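Local coordinates for protein ectonucleotide pyrophosphatase/phosphodiesterase family member 5 (Mus musculus, PDB 5VEO) that probably hydrolyses phosphodiester bonds in nucleotide substrates outside the cell, using zinc ions held in an alkaline phosphatase-like domain, at residues F37-V47 with H335-P343; D177-S187 with S223-S231. The protein carries 1 engineered substitution. All coordinates share one frame; numbering follows the deposited sequence.

Contact 1 (F37-V47 with H335-P343); sequences FHYIMKNGVHV and HPIFLAHGP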
loop_
_atom_site.group_PDB
_atom_site.type_symbol
_atom_site.label_atom_id
_atom_site.label_comp_id
_atom_site.label_asym_id
_atom_site.label_seq_id
_atom_site.Cartn_x
_atom_site.Cartn_y
_atom_site.Cartn_z
ATOM N N PHE A 37 18.860 7.739 0.377
ATOM C CA PHE A 37 17.836 8.125 -0.586
ATOM C C PHE A 37 18.396 9.114 -1.599
ATOM O O PHE A 37 18.136 8.996 -2.798
ATOM C CB PHE A 37 16.611 8.723 0.108
ATOM C CG PHE A 37 15.703 7.693 0.760
ATOM C CD1 PHE A 37 14.672 7.115 0.048
ATOM C CD2 PHE A 37 15.885 7.313 2.078
ATOM C CE1 PHE A 37 13.828 6.160 0.636
ATOM C CE2 PHE A 37 15.039 6.370 2.673
ATOM C CZ PHE A 37 14.019 5.791 1.936
ATOM N N HIS A 38 19.178 10.093 -1.135
ATOM C CA HIS A 38 19.713 11.101 -2.045
ATOM C C HIS A 38 20.747 10.510 -3.000
ATOM O O HIS A 38 20.859 10.967 -4.145
ATOM C CB HIS A 38 20.274 12.271 -1.232
ATOM C CG HIS A 38 19.222 13.252 -0.819
ATOM N ND1 HIS A 38 18.384 13.029 0.250
ATOM C CD2 HIS A 38 18.841 14.438 -1.353
ATOM C CE1 HIS A 38 17.545 14.044 0.373
ATOM N NE2 HIS A 38 17.795 14.908 -0.596
ATOM N N TYR A 39 21.458 9.461 -2.577
ATOM C CA TYR A 39 22.378 8.771 -3.474
ATOM C C TYR A 39 21.629 8.112 -4.630
ATOM O O TYR A 39 22.052 8.199 -5.789
ATOM C CB TYR A 39 23.178 7.743 -2.677
ATOM C CG TYR A 39 24.099 6.893 -3.505
ATOM C CD1 TYR A 39 25.310 7.392 -3.970
ATOM C CD2 TYR A 39 23.767 5.587 -3.822
ATOM C CE1 TYR A 39 26.172 6.597 -4.722
ATOM C CE2 TYR A 39 24.620 4.789 -4.566
ATOM C CZ TYR A 39 25.813 5.300 -5.024
ATOM O OH TYR A 39 26.640 4.482 -5.779
ATOM N N ILE A 40 20.494 7.470 -4.344
ATOM C CA ILE A 40 19.678 6.910 -5.420
ATOM C C ILE A 40 19.153 8.018 -6.328
ATOM O O ILE A 40 19.144 7.883 -7.559
ATOM C CB ILE A 40 18.535 6.062 -4.839
ATOM C CG1 ILE A 40 19.126 4.770 -4.254
ATOM C CG2 ILE A 40 17.502 5.753 -5.918
ATOM C CD1 ILE A 40 18.136 3.877 -3.572
ATOM N N MET A 41 18.663 9.111 -5.737
ATOM C CA MET A 41 18.164 10.228 -6.534
ATOM C C MET A 41 19.228 10.733 -7.507
ATOM O O MET A 41 18.967 10.882 -8.706
ATOM C CB MET A 41 17.698 11.356 -5.614
ATOM C CG MET A 41 16.430 11.009 -4.860
ATOM S SD MET A 41 16.204 11.987 -3.358
ATOM C CE MET A 41 16.309 13.626 -4.013
ATOM N N LYS A 42 20.439 10.989 -7.002
ATOM C CA LYS A 42 21.510 11.548 -7.832
ATOM C C LYS A 42 21.879 10.608 -8.969
ATOM O O LYS A 42 22.379 11.043 -10.026
ATOM C CB LYS A 42 22.721 11.818 -6.941
ATOM C CG LYS A 42 23.937 12.440 -7.626
ATOM C CD LYS A 42 25.155 12.396 -6.694
ATOM C CE LYS A 42 26.465 12.745 -7.412
ATOM N NZ LYS A 42 27.203 11.542 -7.930
ATOM N N ASN A 43 21.675 9.312 -8.758
ATOM C CA ASN A 43 22.062 8.298 -9.720
ATOM C C ASN A 43 20.860 7.633 -10.367
ATOM O O ASN A 43 21.002 6.569 -10.979
ATOM C CB ASN A 43 22.965 7.282 -9.024
ATOM C CG ASN A 43 24.300 7.889 -8.649
ATOM O OD1 ASN A 43 25.114 8.187 -9.528
ATOM N ND2 ASN A 43 24.506 8.143 -7.367
ATOM N N GLY A 44 19.687 8.237 -10.260
ATOM C CA GLY A 44 18.456 7.566 -10.629
ATOM C C GLY A 44 17.314 8.536 -10.870
ATOM O O GLY A 44 17.521 9.671 -11.315
ATOM N N VAL A 45 16.095 8.064 -10.592
ATOM C CA VAL A 45 14.883 8.818 -10.869
ATOM C C VAL A 45 14.109 9.012 -9.573
ATOM O O VAL A 45 14.218 8.234 -8.624
ATOM C CB VAL A 45 13.972 8.151 -11.923
ATOM C CG1 VAL A 45 14.685 7.995 -13.270
ATOM C CG2 VAL A 45 13.466 6.797 -11.441
ATOM N N HIS A 46 13.288 10.060 -9.566
ATOM C CA HIS A 46 12.510 10.460 -8.396
ATOM C C HIS A 46 11.221 11.083 -8.907
ATOM O O HIS A 46 11.268 11.895 -9.826
ATOM C CB HIS A 46 13.330 11.452 -7.551
ATOM C CG HIS A 46 12.636 12.001 -6.337
ATOM N ND1 HIS A 46 12.930 13.257 -5.850
ATOM C CD2 HIS A 46 11.697 11.483 -5.504
ATOM C CE1 HIS A 46 12.199 13.492 -4.773
ATOM N NE2 HIS A 46 11.452 12.431 -4.533
ATOM N N VAL A 47 10.077 10.666 -8.365
ATOM C CA VAL A 47 8.781 11.229 -8.728
ATOM C C VAL A 47 8.237 11.963 -7.507
ATOM O O VAL A 47 8.065 11.359 -6.448
ATOM C CB VAL A 47 7.798 10.150 -9.206
ATOM C CG1 VAL A 47 6.435 10.771 -9.495
ATOM C CG2 VAL A 47 8.340 9.443 -10.473
ATOM N N HIS A 335 0.391 10.595 0.008
ATOM C CA HIS A 335 1.176 10.128 -1.133
ATOM C C HIS A 335 2.528 9.553 -0.702
ATOM O O HIS A 335 3.213 10.122 0.154
ATOM C CB HIS A 335 1.388 11.261 -2.126
ATOM C CG HIS A 335 0.115 11.709 -2.767
ATOM N ND1 HIS A 335 0.001 12.877 -3.483
ATOM C CD2 HIS A 335 -1.114 11.142 -2.772
ATOM C CE1 HIS A 335 -1.244 13.014 -3.904
ATOM N NE2 HIS A 335 -1.936 11.962 -3.500
ATOM N N PRO A 336 2.926 8.435 -1.306
ATOM C CA PRO A 336 4.193 7.788 -0.972
ATOM C C PRO A 336 5.368 8.316 -1.779
ATOM O O PRO A 336 5.212 8.828 -2.884
ATOM C CB PRO A 336 3.934 6.338 -1.384
ATOM C CG PRO A 336 3.055 6.488 -2.596
ATOM C CD PRO A 336 2.151 7.666 -2.285
ATOM N N ILE A 337 6.566 8.044 -1.258
ATOM C CA ILE A 337 7.791 8.249 -2.025
ATOM C C ILE A 337 7.818 7.321 -3.232
ATOM O O ILE A 337 7.235 6.217 -3.224
ATOM C CB ILE A 337 9.064 7.989 -1.201
ATOM C CG1 ILE A 337 9.013 6.583 -0.592
ATOM C CG2 ILE A 337 9.347 9.102 -0.256
ATOM C CD1 ILE A 337 10.344 5.988 -0.265
ATOM N N PHE A 338 8.558 7.742 -4.256
ATOM C CA PHE A 338 8.939 6.855 -5.358
ATOM C C PHE A 338 10.294 7.288 -5.903
ATOM O O PHE A 338 10.460 8.439 -6.334
ATOM C CB PHE A 338 7.896 6.867 -6.476
ATOM C CG PHE A 338 8.207 5.926 -7.604
ATOM C CD1 PHE A 338 7.598 4.686 -7.667
ATOM C CD2 PHE A 338 9.115 6.276 -8.599
ATOM C CE1 PHE A 338 7.893 3.801 -8.711
ATOM C CE2 PHE A 338 9.409 5.412 -9.619
ATOM C CZ PHE A 338 8.794 4.165 -9.677
ATOM N N LEU A 339 11.247 6.362 -5.914
ATOM C CA LEU A 339 12.541 6.615 -6.524
ATOM C C LEU A 339 13.086 5.297 -7.050
ATOM O O LEU A 339 12.637 4.229 -6.649
ATOM C CB LEU A 339 13.505 7.295 -5.544
ATOM C CG LEU A 339 14.020 6.670 -4.263
ATOM C CD1 LEU A 339 15.203 7.494 -3.711
ATOM C CD2 LEU A 339 12.905 6.567 -3.211
ATOM N N ALA A 340 14.045 5.372 -7.965
ATOM C CA ALA A 340 14.550 4.128 -8.535
ATOM C C ALA A 340 15.940 4.331 -9.117
ATOM O O ALA A 340 16.340 5.446 -9.465
ATOM C CB ALA A 340 13.607 3.599 -9.606
ATOM N N HIS A 341 16.664 3.214 -9.227
ATOM C CA HIS A 341 18.012 3.195 -9.779
ATOM C C HIS A 341 18.211 1.895 -10.528
ATOM O O HIS A 341 17.818 0.842 -10.037
ATOM C CB HIS A 341 19.075 3.281 -8.686
ATOM C CG HIS A 341 20.446 2.926 -9.167
ATOM N ND1 HIS A 341 20.898 1.624 -9.219
ATOM C CD2 HIS A 341 21.454 3.698 -9.636
ATOM C CE1 HIS A 341 22.130 1.612 -9.705
ATOM N NE2 HIS A 341 22.488 2.855 -9.968
ATOM N N GLY A 342 18.830 1.966 -11.705
ATOM C CA GLY A 342 19.251 0.757 -12.364
ATOM C C GLY A 342 19.555 0.993 -13.819
ATOM O O GLY A 342 19.419 2.101 -14.353
ATOM N N PRO A 343 19.956 -0.078 -14.500
ATOM C CA PRO A 343 20.382 0.071 -15.896
ATOM C C PRO A 343 19.272 0.548 -16.816
ATOM O O PRO A 343 19.557 1.200 -17.828
ATOM C CB PRO A 343 20.880 -1.336 -16.259
ATOM C CG PRO A 343 20.274 -2.241 -15.257
ATOM C CD PRO A 343 20.101 -1.454 -13.999
HETATM O O HOH W 1 19.524 4.781 -12.622
HETATM O O HOH W 2 8.731 10.698 -4.028
#
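Phe338 O is met by three groups of the neighbouring strand: the N-H of Val47, 3.0 Å from N and nearly straight at 172°, a weaker CA-H...O contact from His46, and the edge of the His46 ring, whose CD2 comes to 3.4 Å from this oxygen. Here strands 45-47 and 338-341 pair antiparallel within the mixed central sheet of the alkaline phosphatase-like fold. Val45 and Ala340 form a hydrogen-bonded pair, with Val45 N and Ala340 O 2.9 Å apart and Ala340 N and Val45 O also 2.9 Å apart. His46 and Leu339 are the adjacent non-hydrogen-bonded pair, their side chains on the face that helix 35-42 covers.

Leu339 fills the angle between helix and sheet. Its CG stands between the backbone N and carbonyl carbon (chi1 64°), which spreads the two methyls under the helix: CD1 lies 3.6 Å from Ile40 CG2 and CD2 reaches the edge of the Phe37 ring, 3.7 Å from CD1 of that ring. A branched, wholly apolar side chain suits this place, since Phe37 and Ile40, which it meets, also pack on helix 190-210. On the other face Ala340 offers just a methyl, letting Val45 CG2 lie close against it, while Val47 CG2 touches the Phe338 ring obliquely.

The return bond of the Val47-Phe338 pair is made through a water, which donates to Val47 O at 2.6 Å and accepts from Phe338 N at 3.0 Å.

Contact 2 (D177-S187 with S223-S231); sequences DDTGHDVGPDS and SDHGMTQCS. With ZN (zinc ion), chain E; ZN (zinc ion), chain D; ZN (zinc ion), chain F; AMP (adenosine monophosphate), chain Q.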
loop_
_atom_site.group_PDB
_atom_site.type_symbol
_atom_site.label_atom_id
_atom_site.label_comp_id
_atom_site.label_asym_id
_atom_site.label_seq_id
_atom_site.Cartn_x
_atom_site.Cartn_y
_atom_site.Cartn_z
ATOM N N ASP A 177 5.804 3.320 8.904
ATOM C CA ASP A 177 4.379 3.256 9.245
ATOM C C ASP A 177 4.154 3.043 10.742
ATOM O O ASP A 177 3.349 3.744 11.372
ATOM C CB ASP A 177 3.710 2.143 8.443
ATOM C CG ASP A 177 2.228 2.035 8.716
ATOM O OD1 ASP A 177 1.459 2.854 8.168
ATOM O OD2 ASP A 177 1.811 1.108 9.459
ATOM N N ASP A 178 4.829 2.047 11.322
ATOM C CA ASP A 178 4.563 1.671 12.711
ATOM C C ASP A 178 4.789 2.848 13.652
ATOM O O ASP A 178 3.931 3.184 14.476
ATOM C CB ASP A 178 5.465 0.506 13.119
ATOM C CG ASP A 178 4.882 -0.844 12.781
ATOM O OD1 ASP A 178 3.701 -0.910 12.385
ATOM O OD2 ASP A 178 5.609 -1.843 12.928
ATOM N N THR A 179 5.966 3.462 13.571
ATOM C CA THR A 179 6.258 4.597 14.438
ATOM C C THR A 179 5.403 5.810 14.074
ATOM O O THR A 179 4.990 6.572 14.959
ATOM C CB THR A 179 7.754 4.907 14.372
ATOM O OG1 THR A 179 8.485 3.818 14.955
ATOM C CG2 THR A 179 8.082 6.186 15.120
ATOM N N GLY A 180 5.149 6.027 12.782
ATOM C CA GLY A 180 4.263 7.114 12.381
ATOM C C GLY A 180 2.906 7.049 13.062
ATOM O O GLY A 180 2.365 8.069 13.500
ATOM N N HIS A 181 2.339 5.846 13.168
ATOM C CA HIS A 181 1.086 5.685 13.901
ATOM C C HIS A 181 1.247 6.077 15.363
ATOM O O HIS A 181 0.374 6.730 15.941
ATOM C CB HIS A 181 0.597 4.245 13.832
ATOM C CG HIS A 181 -0.027 3.848 12.531
ATOM N ND1 HIS A 181 -1.188 4.413 12.052
ATOM C CD2 HIS A 181 0.337 2.910 11.622
ATOM C CE1 HIS A 181 -1.510 3.847 10.904
ATOM N NE2 HIS A 181 -0.610 2.921 10.626
ATOM N N ASP A 182 2.332 5.623 15.988
ATOM C CA ASP A 182 2.501 5.765 17.429
ATOM C C ASP A 182 2.702 7.218 17.836
ATOM O O ASP A 182 2.142 7.673 18.842
ATOM C CB ASP A 182 3.696 4.934 17.895
ATOM C CG ASP A 182 3.420 3.447 17.887
ATOM O OD1 ASP A 182 2.232 3.055 17.813
ATOM O OD2 ASP A 182 4.394 2.665 17.962
ATOM N N VAL A 183 3.555 7.943 17.120
ATOM C CA VAL A 183 3.931 9.287 17.539
ATOM C C VAL A 183 3.307 10.382 16.689
ATOM O O VAL A 183 3.246 11.535 17.152
ATOM C CB VAL A 183 5.464 9.456 17.593
ATOM C CG1 VAL A 183 6.065 8.407 18.509
ATOM C CG2 VAL A 183 6.090 9.434 16.200
ATOM N N GLY A 184 2.820 10.068 15.494
ATOM C CA GLY A 184 2.329 11.064 14.577
ATOM C C GLY A 184 3.440 11.615 13.700
ATOM O O GLY A 184 4.588 11.763 14.140
ATOM N N PRO A 185 3.130 11.910 12.431
ATOM C CA PRO A 185 4.187 12.353 11.508
ATOM C C PRO A 185 4.782 13.711 11.854
ATOM O O PRO A 185 5.872 14.045 11.344
ATOM C CB PRO A 185 3.477 12.397 10.154
ATOM C CG PRO A 185 2.021 12.575 10.489
ATOM C CD PRO A 185 1.810 11.836 11.769
ATOM N N ASP A 186 4.101 14.516 12.672
ATOM C CA ASP A 186 4.611 15.821 13.077
ATOM C C ASP A 186 5.524 15.730 14.285
ATOM O O ASP A 186 6.120 16.743 14.683
ATOM C CB ASP A 186 3.464 16.777 13.414
ATOM C CG ASP A 186 2.572 17.082 12.222
ATOM O OD1 ASP A 186 2.943 16.743 11.092
ATOM O OD2 ASP A 186 1.492 17.682 12.411
ATOM N N SER A 187 5.636 14.560 14.877
ATOM C CA SER A 187 6.452 14.398 16.067
ATOM C C SER A 187 7.931 14.561 15.725
ATOM O O SER A 187 8.408 14.025 14.719
ATOM C CB SER A 187 6.226 13.015 16.694
ATOM O OG SER A 187 7.170 12.778 17.724
ATOM N N SER A 223 6.383 3.043 -1.562
ATOM C CA SER A 223 5.587 2.800 -0.370
ATOM C C SER A 223 4.125 2.725 -0.785
ATOM O O SER A 223 3.768 2.933 -1.954
ATOM C CB SER A 223 5.837 3.893 0.666
ATOM O OG SER A 223 5.232 3.609 1.903
ATOM N N ASP A 224 3.288 2.397 0.188
ATOM C CA ASP A 224 1.857 2.268 -0.030
ATOM C C ASP A 224 1.085 3.568 0.183
ATOM O O ASP A 224 0.032 3.744 -0.424
ATOM C CB ASP A 224 1.274 1.159 0.855
ATOM C CG ASP A 224 1.656 1.247 2.332
ATOM O OD1 ASP A 224 2.570 2.006 2.756
ATOM O OD2 ASP A 224 0.996 0.493 3.110
ATOM N N HIS A 225 1.579 4.461 1.032
ATOM C CA HIS A 225 0.861 5.684 1.409
ATOM C C HIS A 225 1.736 6.492 2.355
ATOM O O HIS A 225 2.821 6.038 2.772
ATOM C CB HIS A 225 -0.463 5.357 2.123
ATOM C CG HIS A 225 -0.239 4.492 3.316
ATOM N ND1 HIS A 225 0.335 4.963 4.482
ATOM C CD2 HIS A 225 -0.345 3.149 3.463
ATOM C CE1 HIS A 225 0.559 3.942 5.296
ATOM N NE2 HIS A 225 0.142 2.836 4.705
ATOM N N GLY A 226 1.230 7.653 2.740
ATOM C CA GLY A 226 1.857 8.523 3.707
ATOM C C GLY A 226 1.217 8.421 5.077
ATOM O O GLY A 226 0.875 7.330 5.560
ATOM N N MET A 227 1.071 9.570 5.732
ATOM C CA MET A 227 0.609 9.593 7.114
ATOM C C MET A 227 0.204 11.020 7.460
ATOM O O MET A 227 0.824 11.971 6.982
ATOM C CB MET A 227 1.721 9.109 8.064
ATOM C CG MET A 227 1.316 8.837 9.511
ATOM S SD MET A 227 0.342 7.317 9.745
ATOM C CE MET A 227 1.541 6.067 9.339
ATOM N N THR A 228 -0.832 11.169 8.269
ATOM C CA THR A 228 -1.253 12.493 8.715
ATOM C C THR A 228 -1.464 12.485 10.226
ATOM O O THR A 228 -1.714 11.444 10.845
ATOM C CB THR A 228 -2.506 13.013 7.961
ATOM O OG1 THR A 228 -2.614 14.444 8.101
ATOM C CG2 THR A 228 -3.757 12.476 8.505
ATOM N N GLN A 229 -1.322 13.671 10.805
ATOM C CA GLN A 229 -1.417 13.850 12.248
ATOM C C GLN A 229 -2.868 13.851 12.704
ATOM O O GLN A 229 -3.706 14.610 12.185
ATOM C CB GLN A 229 -0.740 15.156 12.663
ATOM C CG GLN A 229 -0.552 15.310 14.155
ATOM C CD GLN A 229 0.649 14.537 14.699
ATOM O OE1 GLN A 229 1.537 14.139 13.958
ATOM N NE2 GLN A 229 0.679 14.338 16.002
ATOM N N CYS A 230 -3.132 13.065 13.733
ATOM C CA CYS A 230 -4.428 12.996 14.386
ATOM C C CYS A 230 -4.352 13.609 15.781
ATOM O O CYS A 230 -3.274 13.910 16.296
ATOM C CB CYS A 230 -4.910 11.555 14.451
ATOM S SG CYS A 230 -5.226 10.895 12.772
ATOM N N SER A 231 -5.523 13.782 16.386
ATOM C CA SER A 231 -5.640 14.490 17.656
ATOM C C SER A 231 -6.890 14.040 18.394
ATOM O O SER A 231 -7.944 13.876 17.780
ATOM C CB SER A 231 -5.736 15.995 17.449
ATOM O OG SER A 231 -5.966 16.655 18.698
HETATM ZN ZN ZN E . 0.967 0.981 5.048
HETATM ZN ZN ZN D . -0.412 2.077 8.801
HETATM ZN ZN ZN F . 3.475 -3.496 12.262
HETATM P P AMP Q . -1.227 -0.336 7.165
HETATM O O1P AMP Q . -2.512 -0.285 6.395
HETATM O O2P AMP Q . -1.344 0.384 8.514
HETATM O O3P AMP Q . -0.031 0.189 6.374
HETATM O "O5'" AMP Q . -0.891 -1.866 7.493
HETATM C "C5'" AMP Q . 0.474 -2.243 7.730
HETATM C "C4'" AMP Q . 0.633 -3.324 8.761
HETATM O "O4'" AMP Q . 0.256 -4.563 8.176
HETATM C "C3'" AMP Q . 2.081 -3.516 9.218
HETATM O "O3'" AMP Q . 2.257 -3.023 10.527
HETATM C "C2'" AMP Q . 2.306 -5.031 9.190
HETATM O "O2'" AMP Q . 2.816 -5.578 10.375
HETATM C "C1'" AMP Q . 0.932 -5.583 8.868
HETATM N N9 AMP Q . 0.974 -6.758 8.026
HETATM C C8 AMP Q . 1.421 -6.849 6.761
HETATM N N7 AMP Q . 1.268 -8.119 6.313
HETATM C C5 AMP Q . 0.704 -8.820 7.332
HETATM C C6 AMP Q . 0.257 -10.210 7.554
HETATM N N6 AMP Q . 0.390 -11.121 6.574
HETATM N N1 AMP Q . -0.278 -10.532 8.745
HETATM C C2 AMP Q . -0.428 -9.642 9.742
HETATM N N3 AMP Q . -0.057 -8.357 9.623
HETATM C C4 AMP Q . 0.517 -7.923 8.455
HETATM O O HOH W 3 2.837 14.091 17.787
HETATM O O HOH W 4 1.566 -4.072 13.524
HETATM O O HOH W 5 3.149 -4.885 14.287
HETATM O O HOH W 6 4.879 -3.519 14.179
#
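The two-zinc centre of the alkaline phosphatase superfamily is built here from helix 177-183 and the loop 223-227, with the phosphate of AMP bridging the metals. The helix gives one zinc Asp177, through both oxygens, OD1 at 2.1 Å and OD2 more loosely, and, one turn later, His181, whose NE2 is 2.0 Å away; His325 completes the protein ligands. Asp224 and His225 hold the other zinc together with Asp22, His225 NE2 standing 2.1 Å from it. AMP O2P binds the first zinc and O3P the second. The two shells touch where the ring edge of His225 meets Asp177, CE1 lying 3.2 Å from OD1, with carboxylate and ring planes 72° apart. Asp178, next on the helix, turns to a third zinc, shared with Glu145 and the ribose O3'.

Second-shell contacts fix the imidazoles. His225 ND1 donates to Gly226 O and His181 ND1 is bonded to Gly323 O, leaving each NE2 for its metal. Met227 covers one face of His181: CG is anti to the backbone N (chi1 -169°), and the bends at chi2 and chi3 bring CE to 4.0 Å from the ring centroid, 5° off its normal, a CH-pi contact. A long, flexible thioether suits this cover, and Pro185 packs against its CG.

Further out, Gly184, the first residue beyond the helix, has positive phi, and its lack of CB admits Gln229 OE1 beside it. That oxygen accepts the N-H of Asp186 at 2.9 Å, within the beta turn Gly184-Ser187. The other end of the same amide is held through water, which accepts from Gln229 NE2 at 2.8 Å and donates to Val183 O.

How the contacts relate
Contact 1 is a largely buried helix-and-sheet packing, though it lies farther from the centre of the chain than contact 2, which is partly buried at the active site; their centres are about 22 Å apart. Strand 218-222 joins them: it pairs with strand 338-341, and the chain then runs straight on into the zinc-binding loop. Where the two meet, Pro336 CB packs 3.5 Å from Ser223 O. Helix 190-210, which follows segment 177-187 in the chain, packs on the helix of contact 1. Contact 1 relies on backbone pairing and apolar packing under helix 35-42; in contact 2 the segments hold separate zincs bridged by the AMP phosphate, and meet directly through Met227, Pro185 and one hydrogen bond to Gln229.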